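Local coordinates for protein thiamine-monophosphate kinase (Aquifex aeolicus, PDB 1VQV) that catalyses the ATP-dependent phosphorylation of thiamine monophosphate to thiamine diphosphate, the active form of vitamin B1, at residues D207-D210 against A214-N217; L264-P269 against L277-I282; D159-L164 against P251-L256; F152-L157 against I192-H197; G163-L168 against K241-K246. All blocks are in the same frame, centred on the assembly; numbering follows the deposited sequence.

Overall arrangement
Contact 1 holds active-site residues: D207 and D210 bind magnesium and S209 binds ATP. The centres of contacts 2, 3 and 4 each lie about 14 Å from its centre. I208 joins it to contact 2, with I208 CG1 3.7 Å from L265 CB, and to contact 4, with I208 CD1 3.7 Å from L157 CD2. Contacts 2 and 4, centred about 7 Å apart, share a seven-stranded mixed sheet and interlock through S154 and L264. Contacts 3 and 5 both use helix 159-168, share G163 and L164, and have centres about 8 Å apart; E165 ties them together. Contact 5 lies farthest from contact 1, about 21 Å between centres, away from the known binding residues.

Contact 1: D207-D210 against A214-N217; sequences DISD and ADAN
D215, near the start of helix 212-222, reaches back to the loop that leaves strand 204-208 and holds its backbone with a single carboxylate oxygen. OD2 of D215 accepts two amide hydrogens, one from S209 N at 2.9 Å and one from D210 N at 3.0 Å. The donors approach from opposite faces of the carboxylate plane. D210 N comes in on the syn side and makes the straighter bond, 167° at the hydrogen against 145° for S209 N, which meets the oxygen nearly end-on to its C-O bond. CG of D215 sits beside its own backbone N, chi1 -62°, and this setting points the carboxylate at the loop. Two consecutive amides on one oxygen probably limit rotation of the carboxylate and steady the chain between them. I208 closes in on the same oxygen, its CA 3.4 Å from D215 OD2. D210 also packs against A214: its CB lies 3.9 Å from A214 CB, and its carbonyl O 3.5 Å from that methyl. I208 also pairs through its backbone with D261 and Q263, tying the loop to the sheet. D207 and D210 bind magnesium, S209 binds ATP, and the S209 side chain touches the substrate-binding E260, so D215 probably serves as a second-shell residue in a strand-loop-helix element of the kinase active site.

Contact 2: L264-P269 against L277-I282; sequences LLFTHP and LDMTEI
F266 and the selenomethionine M279 form a Met-aromatic contact across the mixed sheet, where strand 150-153 runs between strands 263-268 and 280-286. The tight part lies at the ring edge. F266 CZ is 3.5 Å from M279 CG and 4.0 Å from M279 SE, and SE sits 5.2 Å from the centroid of the F266 ring, close to its plane. M279 gets there with CG anti to the backbone N, chi1 -162°, which brings CG and SE to the ring edge. F152 of the intervening strand meets the F266 ring at a small angle and also touches M279, while I198 of helix 195-201 packs on F266. With an alanine in place of F266, CG and SE of M279 would probably lose the edge they rest on, leaving a gap beside F152 and the end of the chain freer to turn. The other side is the solvent side: D278, next to M279, is exposed and forms a salt bridge with R191, and T280 turns away from strand 263-268. H268 NE2 is hydrogen-bonded to H197 NE2 and touches M279 only distantly, with SE lying 4.3 Å from H268 NE2 at the imidazole edge.

Contact 3: D159-L164 against P251-L256; sequences DSRAGL and PIEYAL
R161 leaves helix 159-168 with CG anti to the backbone N, chi1 167°, and stays extended as far as NE, which carries its arm across the ring of Y254. The tyrosine, with CG beside its own backbone N, offers a face to that arm. R161 NE stands 3.3 Å above the plane of the Y254 ring, over its centre, with R161 CZ 4.1 Å from the ring centroid in a cation-pi contact. One atom before NE, R161 CD lies 4.0 Å from the same centroid and makes a CH-pi contact. The guanidinium is tilted 49° against the ring and is therefore not stacked flat on it. A162 N lies at the ring edge, and A162 CB is 4.1 Å from Y254 CE2. E253 reaches the far end of the arginine through a bend at chi2: R161 NH2 and E253 OE2, 3.3 Å apart, form a salt bridge with a weak hydrogen bond. A water bridges the same two side chains, accepting from R161 NH1 at 3.0 Å and donating to E253 OE2 at 2.7 Å. The axes of these two short helical segments are at 109° to each other. Beyond them, R161 NE pairs with E165, NH1 donates to F257 O, and Y254 OH bonds E165. With carboxylates near both NE and NH2 and a ring face beneath, the arginine charge is probably well compensated, and the extended side chain is held in its rotation.

Contact 4: F152-L157 against I192-H197; sequences FVSGTL and IDYVKH
The hydroxyl OG of S154 is held by two groups of the neighbouring strand region, Q263 OE1 and the amide of L264, and this pins the serine while its CB bears on Y194. OG lies between the backbone N and the carbonyl carbon, chi1 55°, a setting that leaves CB as the part of the side chain facing the tyrosine. The phenol end of Y194 comes up against it obliquely, with S154 CB 3.2 Å from Y194 OH and 3.3 Å from Y194 CZ. S154 CA follows, 3.6 Å from Y194 OH, so the approach is to the serine's carbon side. The polar end of Y194 is satisfied elsewhere, by D278 OD2, which also accepts from G155 N and so bridges the tyrosine and the backbone just past S154. G155 N itself stays 4.4 Å from Y194 OH. L264 packs against the base of the tyrosine side chain. The contact joins the chain just past strand 150-153, an inner strand of the seven-stranded mixed sheet, to the chain entering helix 195-201, so a strand exit and a helix entry meet within an alpha/beta domain, with the S154 side chain about 8 Å from that of the magnesium-binding D207.

Contact 5: G163-L168 against K241-K246; sequences GLELLL and KMYCEK
Y243 of helix 238-246 meets E165 and L166 of helix 159-168, one through its hydroxyl and the other through its ring edge. The polar part is a hydrogen bond in which Y243 OH donates to E165 OE1 at 2.7 Å. The phenol arrives on the anti side of that oxygen, 26° out of the carboxylate plane, and ring and carboxylate are turned 61° against each other. With CG of Y243 anti to its backbone N, chi1 171°, the ring reaches toward helix 159-168 and delivers the hydroxyl to the glutamate. E165 CB also lies close, 3.5 Å from Y243 OH. The apolar part is L166, which runs past the tyrosine in the opposite direction and places its CG 3.6 Å from Y243 CE1, with CD2 near the plane of the ring at its edge. A162 adds a methyl from one turn earlier, and the ring of Y247 stacks on that of Y243. A phenylalanine in place of Y243 would remove the hydroxyl, and E165 OE1 would probably be left with Y254 as its remaining phenol partner and the glutamate less firmly oriented. As the same oxygen also bonds Y254 OH and the other carboxylate oxygen pairs with R161, E165 is likely to stay ionised here, a charged hub drawing three helices together.

Contact 1: D207-D210 against A214-N217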
# COMPACT_ATOMS: atom_id res chain seq x y z
N ASP B 207 -9.12 5.63 -16.58
CA ASP B 207 -7.82 5.48 -17.21
C ASP B 207 -7.78 4.20 -18.05
O ASP B 207 -8.23 3.14 -17.61
CB ASP B 207 -6.73 5.47 -16.14
CG ASP B 207 -5.35 5.23 -16.72
OD1 ASP B 207 -5.07 4.08 -17.14
OD2 ASP B 207 -4.55 6.19 -16.75
N ILE B 208 -7.27 4.31 -19.27
CA ILE B 208 -7.15 3.15 -20.14
C ILE B 208 -5.94 2.39 -19.63
O ILE B 208 -4.79 2.80 -19.81
CB ILE B 208 -6.96 3.58 -21.60
CG1 ILE B 208 -8.15 4.44 -22.03
CG2 ILE B 208 -6.80 2.34 -22.49
CD1 ILE B 208 -8.02 5.03 -23.42
N SER B 209 -6.21 1.28 -18.95
CA SER B 209 -5.16 0.47 -18.35
C SER B 209 -5.11 -0.95 -18.90
O SER B 209 -4.06 -1.59 -18.86
CB SER B 209 -5.35 0.45 -16.83
OG SER B 209 -6.69 0.14 -16.50
N ASP B 210 -6.24 -1.45 -19.39
CA ASP B 210 -6.28 -2.79 -19.95
C ASP B 210 -6.47 -2.73 -21.47
O ASP B 210 -6.64 -3.76 -22.12
CB ASP B 210 -7.42 -3.60 -19.35
CG ASP B 210 -7.68 -3.27 -17.89
OD1 ASP B 210 -6.80 -3.54 -17.03
OD2 ASP B 210 -8.77 -2.73 -17.60
N ALA B 214 -11.20 -3.38 -24.02
CA ALA B 214 -11.45 -3.92 -22.69
C ALA B 214 -12.15 -2.91 -21.78
O ALA B 214 -13.24 -3.19 -21.27
CB ALA B 214 -10.13 -4.39 -22.05
N ASP B 215 -11.55 -1.74 -21.59
CA ASP B 215 -12.14 -0.73 -20.71
C ASP B 215 -13.42 -0.06 -21.20
O ASP B 215 -14.18 0.47 -20.39
CB ASP B 215 -11.09 0.33 -20.34
CG ASP B 215 -9.92 -0.26 -19.59
OD1 ASP B 215 -10.16 -1.17 -18.78
OD2 ASP B 215 -8.76 0.18 -19.80
N ALA B 216 -13.65 -0.05 -22.51
CA ALA B 216 -14.88 0.54 -23.06
C ALA B 216 -16.03 -0.38 -22.67
O ALA B 216 -17.18 0.06 -22.54
CB ALA B 216 -14.80 0.64 -24.57
N ASN B 217 -15.73 -1.66 -22.47
CA ASN B 217 -16.73 -2.64 -22.06
C ASN B 217 -17.11 -2.35 -20.61
O ASN B 217 -18.29 -2.24 -20.27
CB ASN B 217 -16.18 -4.06 -22.15
CG ASN B 217 -16.37 -4.67 -23.52
OD1 ASN B 217 -15.91 -4.14 -24.52
ND2 ASN B 217 -17.06 -5.81 -23.56

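Contact 2: L264-P269 against L277-I282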
# COMPACT_ATOMS: atom_id res chain seq x y z
N LEU B 264 -6.79 8.92 -20.81
CA LEU B 264 -8.16 8.95 -20.30
C LEU B 264 -9.21 8.54 -21.32
O LEU B 264 -9.08 8.81 -22.51
CB LEU B 264 -8.49 10.35 -19.81
CG LEU B 264 -7.64 10.86 -18.66
CD1 LEU B 264 -7.89 12.32 -18.46
CD2 LEU B 264 -7.98 10.06 -17.40
N LEU B 265 -10.25 7.87 -20.84
CA LEU B 265 -11.38 7.46 -21.67
C LEU B 265 -12.57 8.03 -20.91
O LEU B 265 -12.92 7.52 -19.85
CB LEU B 265 -11.49 5.95 -21.77
CG LEU B 265 -12.74 5.43 -22.48
CD1 LEU B 265 -12.79 5.92 -23.90
CD2 LEU B 265 -12.74 3.92 -22.45
N PHE B 266 -13.16 9.10 -21.44
CA PHE B 266 -14.27 9.77 -20.78
C PHE B 266 -15.42 10.05 -21.72
O PHE B 266 -15.30 9.85 -22.91
CB PHE B 266 -13.77 11.09 -20.14
CG PHE B 266 -13.07 12.04 -21.11
CD1 PHE B 266 -13.65 13.27 -21.45
CD2 PHE B 266 -11.83 11.73 -21.66
CE1 PHE B 266 -13.00 14.17 -22.32
CE2 PHE B 266 -11.18 12.62 -22.53
CZ PHE B 266 -11.77 13.84 -22.85
N THR B 267 -16.55 10.49 -21.18
CA THR B 267 -17.70 10.80 -22.03
C THR B 267 -18.44 12.04 -21.56
O THR B 267 -18.54 12.31 -20.36
CB THR B 267 -18.75 9.68 -22.08
OG1 THR B 267 -19.51 9.69 -20.87
CG2 THR B 267 -18.09 8.34 -22.25
N HIS B 268 -18.95 12.78 -22.53
CA HIS B 268 -19.73 13.98 -22.31
C HIS B 268 -20.23 14.54 -23.65
O HIS B 268 -19.76 14.14 -24.71
CB HIS B 268 -18.94 15.02 -21.50
CG HIS B 268 -17.69 15.53 -22.17
ND1 HIS B 268 -17.68 16.02 -23.46
CD2 HIS B 268 -16.45 15.76 -21.67
CE1 HIS B 268 -16.49 16.53 -23.72
NE2 HIS B 268 -15.73 16.38 -22.66
N PRO B 269 -21.23 15.45 -23.61
CA PRO B 269 -21.74 16.03 -24.86
C PRO B 269 -20.63 16.67 -25.72
O PRO B 269 -19.69 17.28 -25.20
CB PRO B 269 -22.81 17.02 -24.39
CG PRO B 269 -22.42 17.33 -22.96
CD PRO B 269 -21.96 15.99 -22.44
N LEU B 277 -6.73 21.12 -24.92
CA LEU B 277 -6.39 19.71 -24.75
C LEU B 277 -6.49 18.88 -26.02
O LEU B 277 -7.44 19.02 -26.79
CB LEU B 277 -7.29 19.08 -23.67
CG LEU B 277 -7.31 19.79 -22.32
CD1 LEU B 277 -8.31 19.11 -21.40
CD2 LEU B 277 -5.92 19.77 -21.72
N ASP B 278 -5.50 17.99 -26.22
CA ASP B 278 -5.42 17.10 -27.39
C ASP B 278 -6.46 15.99 -27.38
O ASP B 278 -6.21 14.84 -27.75
CB ASP B 278 -4.01 16.50 -27.52
CG ASP B 278 -3.64 15.56 -26.38
OD1 ASP B 278 -2.44 15.41 -26.12
OD2 ASP B 278 -4.52 14.95 -25.75
N MSE B 279 -7.65 16.38 -26.96
CA MSE B 279 -8.83 15.54 -26.86
C MSE B 279 -9.24 15.01 -28.25
O MSE B 279 -9.13 15.73 -29.25
CB MSE B 279 -9.93 16.42 -26.28
CG MSE B 279 -11.11 15.76 -25.70
SE MSE B 279 -12.18 17.20 -24.99
CE MSE B 279 -10.81 18.23 -24.05
N THR B 280 -9.69 13.76 -28.33
CA THR B 280 -10.10 13.17 -29.61
C THR B 280 -11.37 12.32 -29.47
O THR B 280 -11.40 11.34 -28.71
CB THR B 280 -9.01 12.26 -30.19
OG1 THR B 280 -7.80 13.00 -30.34
CG2 THR B 280 -9.44 11.71 -31.54
N GLU B 281 -12.43 12.70 -30.18
CA GLU B 281 -13.67 11.94 -30.12
C GLU B 281 -13.52 10.69 -31.00
O GLU B 281 -13.13 10.78 -32.15
CB GLU B 281 -14.84 12.78 -30.61
CG GLU B 281 -16.16 12.05 -30.48
CD GLU B 281 -17.18 12.53 -31.47
OE1 GLU B 281 -17.64 13.69 -31.36
OE2 GLU B 281 -17.53 11.73 -32.38
N ILE B 282 -13.85 9.53 -30.45
CA ILE B 282 -13.69 8.31 -31.20
C ILE B 282 -14.99 7.55 -31.47
O ILE B 282 -15.02 6.64 -32.30
CB ILE B 282 -12.71 7.36 -30.48
CG1 ILE B 282 -13.26 6.98 -29.11
CG2 ILE B 282 -11.36 8.05 -30.31
CD1 ILE B 282 -12.59 5.77 -28.53

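Contact 3: D159-L164 against P251-L256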
# COMPACT_ATOMS: atom_id res chain seq x y z
N ASP B 159 1.07 3.32 -28.11
CA ASP B 159 2.48 3.64 -27.84
C ASP B 159 3.17 2.79 -26.79
O ASP B 159 4.24 2.25 -27.04
CB ASP B 159 2.60 5.13 -27.49
CG ASP B 159 2.09 6.03 -28.61
OD1 ASP B 159 0.87 6.04 -28.87
OD2 ASP B 159 2.91 6.71 -29.24
N SER B 160 2.57 2.67 -25.61
CA SER B 160 3.15 1.87 -24.53
C SER B 160 3.42 0.42 -24.99
O SER B 160 4.46 -0.15 -24.68
CB SER B 160 2.22 1.92 -23.32
OG SER B 160 2.79 1.33 -22.17
N ARG B 161 2.51 -0.16 -25.75
CA ARG B 161 2.69 -1.54 -26.21
C ARG B 161 3.87 -1.74 -27.16
O ARG B 161 4.57 -2.75 -27.08
CB ARG B 161 1.42 -2.05 -26.88
CG ARG B 161 1.62 -3.34 -27.65
CD ARG B 161 0.28 -3.96 -28.01
NE ARG B 161 0.39 -4.90 -29.11
CZ ARG B 161 -0.56 -5.76 -29.44
NH1 ARG B 161 -1.69 -5.81 -28.75
NH2 ARG B 161 -0.38 -6.58 -30.47
N ALA B 162 4.06 -0.80 -28.08
CA ALA B 162 5.15 -0.90 -29.03
C ALA B 162 6.47 -0.74 -28.28
O ALA B 162 7.48 -1.38 -28.62
CB ALA B 162 4.99 0.17 -30.13
N GLY B 163 6.46 0.12 -27.25
CA GLY B 163 7.64 0.37 -26.44
C GLY B 163 8.07 -0.84 -25.62
O GLY B 163 9.27 -1.11 -25.49
N LEU B 164 7.11 -1.55 -25.05
CA LEU B 164 7.42 -2.74 -24.26
C LEU B 164 8.02 -3.81 -25.17
O LEU B 164 8.93 -4.55 -24.77
CB LEU B 164 6.15 -3.27 -23.60
CG LEU B 164 6.28 -4.63 -22.89
CD1 LEU B 164 7.43 -4.59 -21.89
CD2 LEU B 164 4.96 -4.98 -22.21
N PRO B 251 -1.39 -0.68 -36.89
CA PRO B 251 -1.52 0.34 -35.87
C PRO B 251 -2.83 0.22 -35.12
O PRO B 251 -2.85 0.33 -33.90
CB PRO B 251 -1.41 1.64 -36.66
CG PRO B 251 -1.84 1.25 -38.05
CD PRO B 251 -1.18 -0.08 -38.22
N ILE B 252 -3.91 -0.04 -35.84
CA ILE B 252 -5.22 -0.15 -35.20
C ILE B 252 -5.29 -1.26 -34.16
O ILE B 252 -5.83 -1.07 -33.07
CB ILE B 252 -6.34 -0.37 -36.25
CG1 ILE B 252 -6.30 0.76 -37.28
CG2 ILE B 252 -7.71 -0.41 -35.56
CD1 ILE B 252 -6.68 2.12 -36.71
N GLU B 253 -4.74 -2.42 -34.49
CA GLU B 253 -4.75 -3.53 -33.55
C GLU B 253 -4.07 -3.09 -32.25
O GLU B 253 -4.34 -3.62 -31.17
CB GLU B 253 -4.03 -4.72 -34.19
CG GLU B 253 -4.38 -6.06 -33.60
CD GLU B 253 -3.20 -6.71 -32.90
OE1 GLU B 253 -2.10 -6.75 -33.52
OE2 GLU B 253 -3.37 -7.19 -31.75
N TYR B 254 -3.18 -2.11 -32.36
CA TYR B 254 -2.48 -1.59 -31.19
C TYR B 254 -3.33 -0.58 -30.44
O TYR B 254 -3.31 -0.53 -29.21
CB TYR B 254 -1.15 -0.95 -31.60
CG TYR B 254 -0.01 -1.94 -31.72
CD1 TYR B 254 -0.12 -3.04 -32.56
CD2 TYR B 254 1.16 -1.79 -30.97
CE1 TYR B 254 0.90 -3.98 -32.66
CE2 TYR B 254 2.19 -2.71 -31.06
CZ TYR B 254 2.06 -3.81 -31.91
OH TYR B 254 3.06 -4.76 -32.00
N ALA B 255 -4.09 0.23 -31.17
CA ALA B 255 -4.95 1.22 -30.55
C ALA B 255 -6.11 0.55 -29.80
O ALA B 255 -6.51 1.00 -28.72
CB ALA B 255 -5.48 2.20 -31.59
N LEU B 256 -6.65 -0.51 -30.37
CA LEU B 256 -7.77 -1.21 -29.75
C LEU B 256 -7.30 -2.15 -28.64
O LEU B 256 -7.97 -2.31 -27.61
CB LEU B 256 -8.56 -1.98 -30.81
CG LEU B 256 -9.21 -1.09 -31.88
CD1 LEU B 256 -9.61 -1.91 -33.09
CD2 LEU B 256 -10.41 -0.38 -31.27
O HOH W 1 -3.60 -8.07 -29.26

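Contact 4: F152-L157 against I192-H197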
# COMPACT_ATOMS: atom_id res chain seq x y z
N PHE B 152 -14.52 10.33 -25.86
CA PHE B 152 -13.18 10.87 -26.11
C PHE B 152 -12.09 10.10 -25.40
O PHE B 152 -12.35 9.37 -24.44
CB PHE B 152 -13.06 12.33 -25.63
CG PHE B 152 -14.10 13.25 -26.16
CD1 PHE B 152 -15.38 13.27 -25.60
CD2 PHE B 152 -13.81 14.10 -27.22
CE1 PHE B 152 -16.36 14.15 -26.09
CE2 PHE B 152 -14.78 14.98 -27.71
CZ PHE B 152 -16.06 15.00 -27.14
N VAL B 153 -10.86 10.27 -25.89
CA VAL B 153 -9.66 9.69 -25.29
C VAL B 153 -8.59 10.78 -25.40
O VAL B 153 -8.61 11.57 -26.34
CB VAL B 153 -9.13 8.40 -26.00
CG1 VAL B 153 -10.17 7.30 -25.95
CG2 VAL B 153 -8.70 8.70 -27.44
N SER B 154 -7.68 10.83 -24.44
CA SER B 154 -6.63 11.83 -24.50
C SER B 154 -5.44 11.20 -25.19
O SER B 154 -5.38 9.98 -25.32
CB SER B 154 -6.23 12.29 -23.10
OG SER B 154 -5.86 11.20 -22.28
N GLY B 155 -4.51 12.02 -25.66
CA GLY B 155 -3.33 11.51 -26.33
C GLY B 155 -3.63 10.53 -27.44
O GLY B 155 -4.69 10.59 -28.06
N THR B 156 -2.68 9.64 -27.69
CA THR B 156 -2.79 8.61 -28.72
C THR B 156 -2.79 7.24 -28.06
O THR B 156 -2.56 7.13 -26.86
CB THR B 156 -1.60 8.71 -29.74
OG1 THR B 156 -0.34 8.54 -29.05
CG2 THR B 156 -1.60 10.08 -30.41
N LEU B 157 -3.06 6.18 -28.81
CA LEU B 157 -3.09 4.86 -28.21
C LEU B 157 -2.17 3.89 -28.91
O LEU B 157 -1.91 4.04 -30.10
CB LEU B 157 -4.52 4.32 -28.23
CG LEU B 157 -5.59 5.25 -27.67
CD1 LEU B 157 -6.93 4.75 -28.14
CD2 LEU B 157 -5.53 5.33 -26.15
N ILE B 192 -2.47 14.84 -15.72
CA ILE B 192 -2.90 15.66 -14.61
C ILE B 192 -3.42 16.99 -15.12
O ILE B 192 -4.02 17.76 -14.37
CB ILE B 192 -1.76 15.88 -13.59
CG1 ILE B 192 -2.34 16.60 -12.37
CG2 ILE B 192 -0.60 16.63 -14.25
CD1 ILE B 192 -1.42 16.71 -11.20
N ASP B 193 -3.20 17.22 -16.42
CA ASP B 193 -3.65 18.43 -17.11
C ASP B 193 -5.12 18.34 -17.58
O ASP B 193 -5.63 19.26 -18.19
CB ASP B 193 -2.72 18.71 -18.31
CG ASP B 193 -2.76 17.61 -19.37
OD1 ASP B 193 -2.88 16.42 -19.04
OD2 ASP B 193 -2.65 17.93 -20.56
N TYR B 194 -5.78 17.24 -17.26
CA TYR B 194 -7.17 17.01 -17.62
C TYR B 194 -8.06 17.04 -16.38
O TYR B 194 -9.27 16.80 -16.46
CB TYR B 194 -7.34 15.63 -18.24
CG TYR B 194 -7.17 15.56 -19.73
CD1 TYR B 194 -5.92 15.74 -20.31
CD2 TYR B 194 -8.26 15.30 -20.56
CE1 TYR B 194 -5.76 15.67 -21.68
CE2 TYR B 194 -8.12 15.23 -21.92
CZ TYR B 194 -6.87 15.42 -22.48
OH TYR B 194 -6.74 15.34 -23.85
N VAL B 195 -7.46 17.30 -15.22
CA VAL B 195 -8.26 17.28 -14.01
C VAL B 195 -9.43 18.24 -14.08
O VAL B 195 -10.57 17.82 -13.94
CB VAL B 195 -7.38 17.53 -12.75
CG1 VAL B 195 -8.20 18.14 -11.62
CG2 VAL B 195 -6.81 16.19 -12.27
N LYS B 196 -9.15 19.52 -14.33
CA LYS B 196 -10.22 20.53 -14.42
C LYS B 196 -11.32 20.11 -15.40
O LYS B 196 -12.51 20.21 -15.09
CB LYS B 196 -9.63 21.86 -14.86
CG LYS B 196 -8.52 22.35 -13.97
CD LYS B 196 -9.02 22.61 -12.56
CE LYS B 196 -8.00 23.39 -11.76
NZ LYS B 196 -7.68 24.67 -12.44
N HIS B 197 -10.93 19.65 -16.58
CA HIS B 197 -11.90 19.25 -17.57
C HIS B 197 -12.75 18.07 -17.12
O HIS B 197 -13.96 18.09 -17.29
CB HIS B 197 -11.22 18.89 -18.90
CG HIS B 197 -12.19 18.61 -20.00
ND1 HIS B 197 -12.84 19.61 -20.69
CD2 HIS B 197 -12.69 17.44 -20.46
CE1 HIS B 197 -13.70 19.07 -21.54
NE2 HIS B 197 -13.63 17.75 -21.42

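Contact 5: G163-L168 against K241-K246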
# COMPACT_ATOMS: atom_id res chain seq x y z
N GLY B 163 6.46 0.12 -27.25
CA GLY B 163 7.64 0.37 -26.44
C GLY B 163 8.07 -0.84 -25.62
O GLY B 163 9.27 -1.11 -25.49
N LEU B 164 7.11 -1.55 -25.05
CA LEU B 164 7.42 -2.74 -24.26
C LEU B 164 8.02 -3.81 -25.17
O LEU B 164 8.93 -4.55 -24.77
CB LEU B 164 6.15 -3.27 -23.60
CG LEU B 164 6.28 -4.63 -22.89
CD1 LEU B 164 7.43 -4.59 -21.89
CD2 LEU B 164 4.96 -4.98 -22.21
N GLU B 165 7.51 -3.88 -26.39
CA GLU B 165 8.00 -4.84 -27.36
C GLU B 165 9.40 -4.47 -27.80
O GLU B 165 10.24 -5.35 -28.01
CB GLU B 165 7.05 -4.91 -28.57
CG GLU B 165 5.77 -5.71 -28.32
CD GLU B 165 4.71 -5.41 -29.36
OE1 GLU B 165 5.06 -5.22 -30.54
OE2 GLU B 165 3.52 -5.39 -29.02
N LEU B 166 9.66 -3.16 -27.95
CA LEU B 166 10.99 -2.69 -28.34
C LEU B 166 11.97 -3.00 -27.20
O LEU B 166 13.13 -3.37 -27.42
CB LEU B 166 10.97 -1.17 -28.63
CG LEU B 166 10.22 -0.64 -29.86
CD1 LEU B 166 10.42 0.87 -30.00
CD2 LEU B 166 10.74 -1.32 -31.10
N LEU B 167 11.51 -2.85 -25.96
CA LEU B 167 12.36 -3.16 -24.84
C LEU B 167 12.66 -4.65 -24.88
O LEU B 167 13.81 -5.06 -24.78
CB LEU B 167 11.67 -2.80 -23.53
CG LEU B 167 11.64 -1.30 -23.26
CD1 LEU B 167 10.81 -1.01 -22.02
CD2 LEU B 167 13.07 -0.80 -23.11
N LEU B 168 11.62 -5.47 -25.03
CA LEU B 168 11.83 -6.91 -25.07
C LEU B 168 12.82 -7.31 -26.17
O LEU B 168 13.38 -8.39 -26.13
CB LEU B 168 10.50 -7.66 -25.26
CG LEU B 168 9.40 -7.54 -24.18
CD1 LEU B 168 8.26 -8.47 -24.55
CD2 LEU B 168 9.94 -7.91 -22.79
N LYS B 241 3.00 4.58 -35.89
CA LYS B 241 2.80 4.30 -37.31
C LYS B 241 4.08 3.72 -37.89
O LYS B 241 4.07 2.65 -38.52
CB LYS B 241 2.43 5.58 -38.06
CG LYS B 241 1.01 5.98 -37.82
CD LYS B 241 0.72 7.30 -38.46
CE LYS B 241 -0.74 7.67 -38.32
NZ LYS B 241 -0.94 8.97 -38.99
N MSE B 242 5.18 4.43 -37.65
CA MSE B 242 6.51 4.03 -38.11
C MSE B 242 6.88 2.66 -37.54
O MSE B 242 7.30 1.76 -38.27
CB MSE B 242 7.52 5.09 -37.69
CG MSE B 242 7.12 6.50 -38.15
SE MSE B 242 8.42 7.89 -37.70
CE MSE B 242 7.56 8.72 -36.15
N TYR B 243 6.72 2.50 -36.23
CA TYR B 243 7.02 1.24 -35.58
C TYR B 243 6.29 0.12 -36.32
O TYR B 243 6.86 -0.93 -36.60
CB TYR B 243 6.53 1.26 -34.14
CG TYR B 243 6.63 -0.10 -33.50
CD1 TYR B 243 7.83 -0.54 -32.94
CD2 TYR B 243 5.54 -0.97 -33.51
CE1 TYR B 243 7.95 -1.82 -32.41
CE2 TYR B 243 5.65 -2.26 -32.98
CZ TYR B 243 6.86 -2.67 -32.44
OH TYR B 243 6.98 -3.92 -31.91
N CYS B 244 5.02 0.35 -36.60
CA CYS B 244 4.19 -0.62 -37.30
C CYS B 244 4.73 -0.95 -38.69
O CYS B 244 4.98 -2.11 -39.00
CB CYS B 244 2.76 -0.10 -37.42
SG CYS B 244 1.82 -0.32 -35.92
N GLU B 245 4.92 0.07 -39.51
CA GLU B 245 5.44 -0.14 -40.84
C GLU B 245 6.75 -0.92 -40.74
O GLU B 245 6.91 -1.96 -41.37
CB GLU B 245 5.67 1.21 -41.55
CG GLU B 245 6.12 1.12 -43.02
CD GLU B 245 5.28 0.13 -43.85
OE1 GLU B 245 5.35 -1.10 -43.58
OE2 GLU B 245 4.54 0.57 -44.78
N LYS B 246 7.67 -0.43 -39.91
CA LYS B 246 8.95 -1.09 -39.77
C LYS B 246 8.90 -2.53 -39.32
O LYS B 246 9.68 -3.34 -39.81
CB LYS B 246 9.86 -0.33 -38.82
CG LYS B 246 11.20 -1.02 -38.58
CD LYS B 246 12.16 -0.07 -37.92
CE LYS B 246 13.50 -0.68 -37.62
NZ LYS B 246 14.39 0.46 -37.24